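Local coordinates for protein putative alpha-galactosidase/melibiase (Bacteroides fragilis, PDB 4OGZ) that probably hydrolyses terminal, non-reducing alpha-D-galactose residues of alpha-galactosides, as a putative glycoside hydrolase family 27 enzyme, at residues 437-446 with 465-473. Residues are numbered along the deposited sequence; the frame is centred on the assembly and turned at random. Where two conformers were deposited one is given.
Sequences LSLDRVYDVI and GECKVFICK
V469 is the first residue of strand 467-472 to bond directly to 437-446: its O accepts V445 N at 3.0 Å. On the N-terminal side of that bond the strands separate, and a water bridges V469 N to D444 OD1, which also accepts I446 N, as an Asx turn, and E447 N; a short carboxylate suits this strand end because it can take several donors. V469 CG1 lies against V445 CB, both beta-branched residues packing against helix 378-384. On the other side of the sheet F470 lays CB and CD1 against V442 CG1, both 3.8 Å away, while its ring meets W458 edge-to-face. I471 forms an antiparallel hydrogen-bonded pair with Y443, I471 N to Y443 O 2.8 Å and Y443 N to I471 O 2.9 Å, and its CD1 reaches V445 CG2. C472, small enough for close approach, has CB near L437 CD1 and S438 O; chi1 of -62° sets SG anti to the carbonyl carbon, 3.8 Å from L439 CD2 and near V442 CG2. K473 ends the chain at a classic beta bulge, opposite D440 and R441: its O accepts R441 N, its N donates to R441 O, and S438 OG donates to OXT at 2.7 Å. The K473 and R441 side chains run side by side, NZ at the guanidinium edge 3.3 Å from NH1, a like-charge contact probably mildly unfavourable but eased by solvent at exposed R441. Both carboxylate oxygens are gripped, fixing the last residue in the C-terminal beta-sandwich, where strand 467-472 lies between 413-419 and 442-444.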
# COMPACT_ATOMS: atom_id res chain seq x y z
N LEU A 437 26.58 7.52 -6.06
CA LEU A 437 26.56 6.26 -5.37
C LEU A 437 27.86 6.10 -4.59
O LEU A 437 28.93 6.35 -5.12
CB LEU A 437 26.41 5.12 -6.37
CG LEU A 437 26.31 3.73 -5.76
CD1 LEU A 437 25.03 3.63 -4.95
CD2 LEU A 437 26.35 2.67 -6.85
N SER A 438 27.75 5.72 -3.32
CA SER A 438 28.91 5.33 -2.54
C SER A 438 28.77 3.88 -2.18
O SER A 438 27.68 3.44 -1.78
CB SER A 438 28.97 6.12 -1.24
OG SER A 438 30.02 5.61 -0.44
N LEU A 439 29.88 3.16 -2.24
CA LEU A 439 29.86 1.74 -1.90
C LEU A 439 30.78 1.41 -0.72
O LEU A 439 31.26 0.29 -0.61
CB LEU A 439 30.25 0.92 -3.14
CG LEU A 439 29.31 1.08 -4.33
CD1 LEU A 439 29.88 0.42 -5.59
CD2 LEU A 439 27.91 0.52 -4.02
N ASP A 440 31.03 2.37 0.16
CA ASP A 440 31.89 2.06 1.30
C ASP A 440 31.20 1.13 2.31
O ASP A 440 31.86 0.32 2.93
CB ASP A 440 32.37 3.34 1.96
CG ASP A 440 33.23 4.19 1.02
OD1 ASP A 440 33.92 3.64 0.13
OD2 ASP A 440 33.20 5.42 1.17
N ARG A 441 29.89 1.26 2.45
CA ARG A 441 29.12 0.45 3.34
C ARG A 441 27.86 -0.01 2.63
O ARG A 441 27.02 0.81 2.23
CB ARG A 441 28.77 1.27 4.58
CG ARG A 441 28.22 0.41 5.70
CD ARG A 441 27.85 1.25 6.90
NE ARG A 441 27.63 0.41 8.08
CZ ARG A 441 26.49 -0.22 8.38
NH1 ARG A 441 25.42 -0.12 7.59
NH2 ARG A 441 26.42 -0.95 9.48
N VAL A 442 27.71 -1.32 2.48
CA VAL A 442 26.65 -1.87 1.66
C VAL A 442 25.94 -2.95 2.43
O VAL A 442 26.57 -3.86 2.96
CB VAL A 442 27.19 -2.41 0.32
CG1 VAL A 442 26.08 -3.09 -0.48
CG2 VAL A 442 27.84 -1.28 -0.47
N TYR A 443 24.62 -2.81 2.55
CA TYR A 443 23.80 -3.73 3.31
C TYR A 443 22.88 -4.48 2.36
O TYR A 443 22.17 -3.88 1.55
CB TYR A 443 23.02 -2.94 4.36
CG TYR A 443 22.09 -3.77 5.19
CD1 TYR A 443 22.57 -4.53 6.26
CD2 TYR A 443 20.72 -3.79 4.92
CE1 TYR A 443 21.72 -5.30 7.02
CE2 TYR A 443 19.86 -4.54 5.69
CZ TYR A 443 20.36 -5.31 6.73
OH TYR A 443 19.50 -6.07 7.49
N ASP A 444 22.91 -5.80 2.43
CA ASP A 444 22.05 -6.66 1.59
C ASP A 444 20.73 -6.87 2.32
O ASP A 444 20.66 -7.51 3.35
CB ASP A 444 22.76 -7.97 1.29
CG ASP A 444 21.97 -8.87 0.36
OD1 ASP A 444 20.73 -8.90 0.43
OD2 ASP A 444 22.63 -9.55 -0.44
N VAL A 445 19.69 -6.27 1.77
CA VAL A 445 18.35 -6.21 2.35
C VAL A 445 17.58 -7.53 2.26
O VAL A 445 16.67 -7.77 3.04
CB VAL A 445 17.57 -5.07 1.64
CG1 VAL A 445 16.05 -5.20 1.80
CG2 VAL A 445 18.05 -3.74 2.16
N ILE A 446 17.92 -8.38 1.30
CA ILE A 446 17.24 -9.66 1.14
C ILE A 446 17.89 -10.68 2.07
O ILE A 446 17.22 -11.53 2.62
CB ILE A 446 17.30 -10.17 -0.31
CG1 ILE A 446 16.67 -9.14 -1.28
CG2 ILE A 446 16.61 -11.53 -0.45
CD1 ILE A 446 15.17 -8.99 -1.13
N GLY A 465 15.24 -14.19 -12.74
CA GLY A 465 14.11 -13.60 -12.05
C GLY A 465 14.46 -12.98 -10.71
O GLY A 465 13.55 -12.46 -10.01
N GLU A 466 15.76 -12.98 -10.36
CA GLU A 466 16.19 -12.58 -9.04
C GLU A 466 16.38 -11.06 -9.01
O GLU A 466 16.79 -10.44 -10.00
CB GLU A 466 17.49 -13.27 -8.62
CG GLU A 466 17.95 -12.92 -7.20
CD GLU A 466 19.26 -13.58 -6.76
OE1 GLU A 466 19.94 -14.28 -7.56
OE2 GLU A 466 19.62 -13.37 -5.59
N CYS A 467 16.04 -10.48 -7.88
CA CYS A 467 16.36 -9.11 -7.62
C CYS A 467 17.25 -9.11 -6.40
O CYS A 467 17.00 -9.85 -5.48
CB CYS A 467 15.10 -8.30 -7.35
SG CYS A 467 15.42 -6.51 -7.23
N LYS A 468 18.32 -8.31 -6.40
CA LYS A 468 19.06 -8.07 -5.19
C LYS A 468 18.88 -6.59 -4.84
O LYS A 468 18.86 -5.73 -5.74
CB LYS A 468 20.54 -8.45 -5.36
CG LYS A 468 20.79 -9.95 -5.26
CD LYS A 468 22.27 -10.31 -5.29
CE LYS A 468 22.61 -11.62 -4.60
NZ LYS A 468 22.47 -12.77 -5.53
N VAL A 469 18.70 -6.31 -3.55
CA VAL A 469 18.50 -4.93 -3.08
C VAL A 469 19.57 -4.61 -2.05
O VAL A 469 19.77 -5.37 -1.07
CB VAL A 469 17.10 -4.73 -2.47
CG1 VAL A 469 16.94 -3.31 -1.93
CG2 VAL A 469 16.01 -5.00 -3.50
N PHE A 470 20.28 -3.52 -2.29
CA PHE A 470 21.36 -3.11 -1.43
C PHE A 470 21.09 -1.73 -0.95
O PHE A 470 20.68 -0.89 -1.74
CB PHE A 470 22.70 -3.07 -2.18
CG PHE A 470 23.07 -4.36 -2.83
CD1 PHE A 470 23.51 -5.43 -2.09
CD2 PHE A 470 22.95 -4.50 -4.21
CE1 PHE A 470 23.87 -6.61 -2.70
CE2 PHE A 470 23.31 -5.69 -4.82
CZ PHE A 470 23.77 -6.74 -4.06
N ILE A 471 21.41 -1.45 0.31
CA ILE A 471 21.45 -0.06 0.79
C ILE A 471 22.90 0.40 0.93
O ILE A 471 23.70 -0.24 1.58
CB ILE A 471 20.70 0.06 2.11
CG1 ILE A 471 19.21 -0.15 1.83
CG2 ILE A 471 20.94 1.41 2.76
CD1 ILE A 471 18.35 -0.17 3.05
N CYS A 472 23.21 1.54 0.31
CA CYS A 472 24.58 1.93 -0.02
C CYS A 472 24.86 3.29 0.51
O CYS A 472 24.16 4.24 0.19
CB CYS A 472 24.76 1.96 -1.54
SG CYS A 472 24.51 0.32 -2.34
N LYS A 473 25.90 3.40 1.31
CA LYS A 473 26.35 4.72 1.74
C LYS A 473 27.88 4.73 1.76
O LYS A 473 28.53 3.69 1.72
CB LYS A 473 25.74 5.10 3.11
CG LYS A 473 25.75 4.00 4.17
CD LYS A 473 24.50 4.05 5.07
CE LYS A 473 24.30 2.76 5.88
NZ LYS A 473 24.20 1.52 5.04
OXT LYS A 473 28.48 5.81 1.76
O HOH W 1 25.00 5.76 -2.08
O HOH W 2 19.63 -8.50 -1.93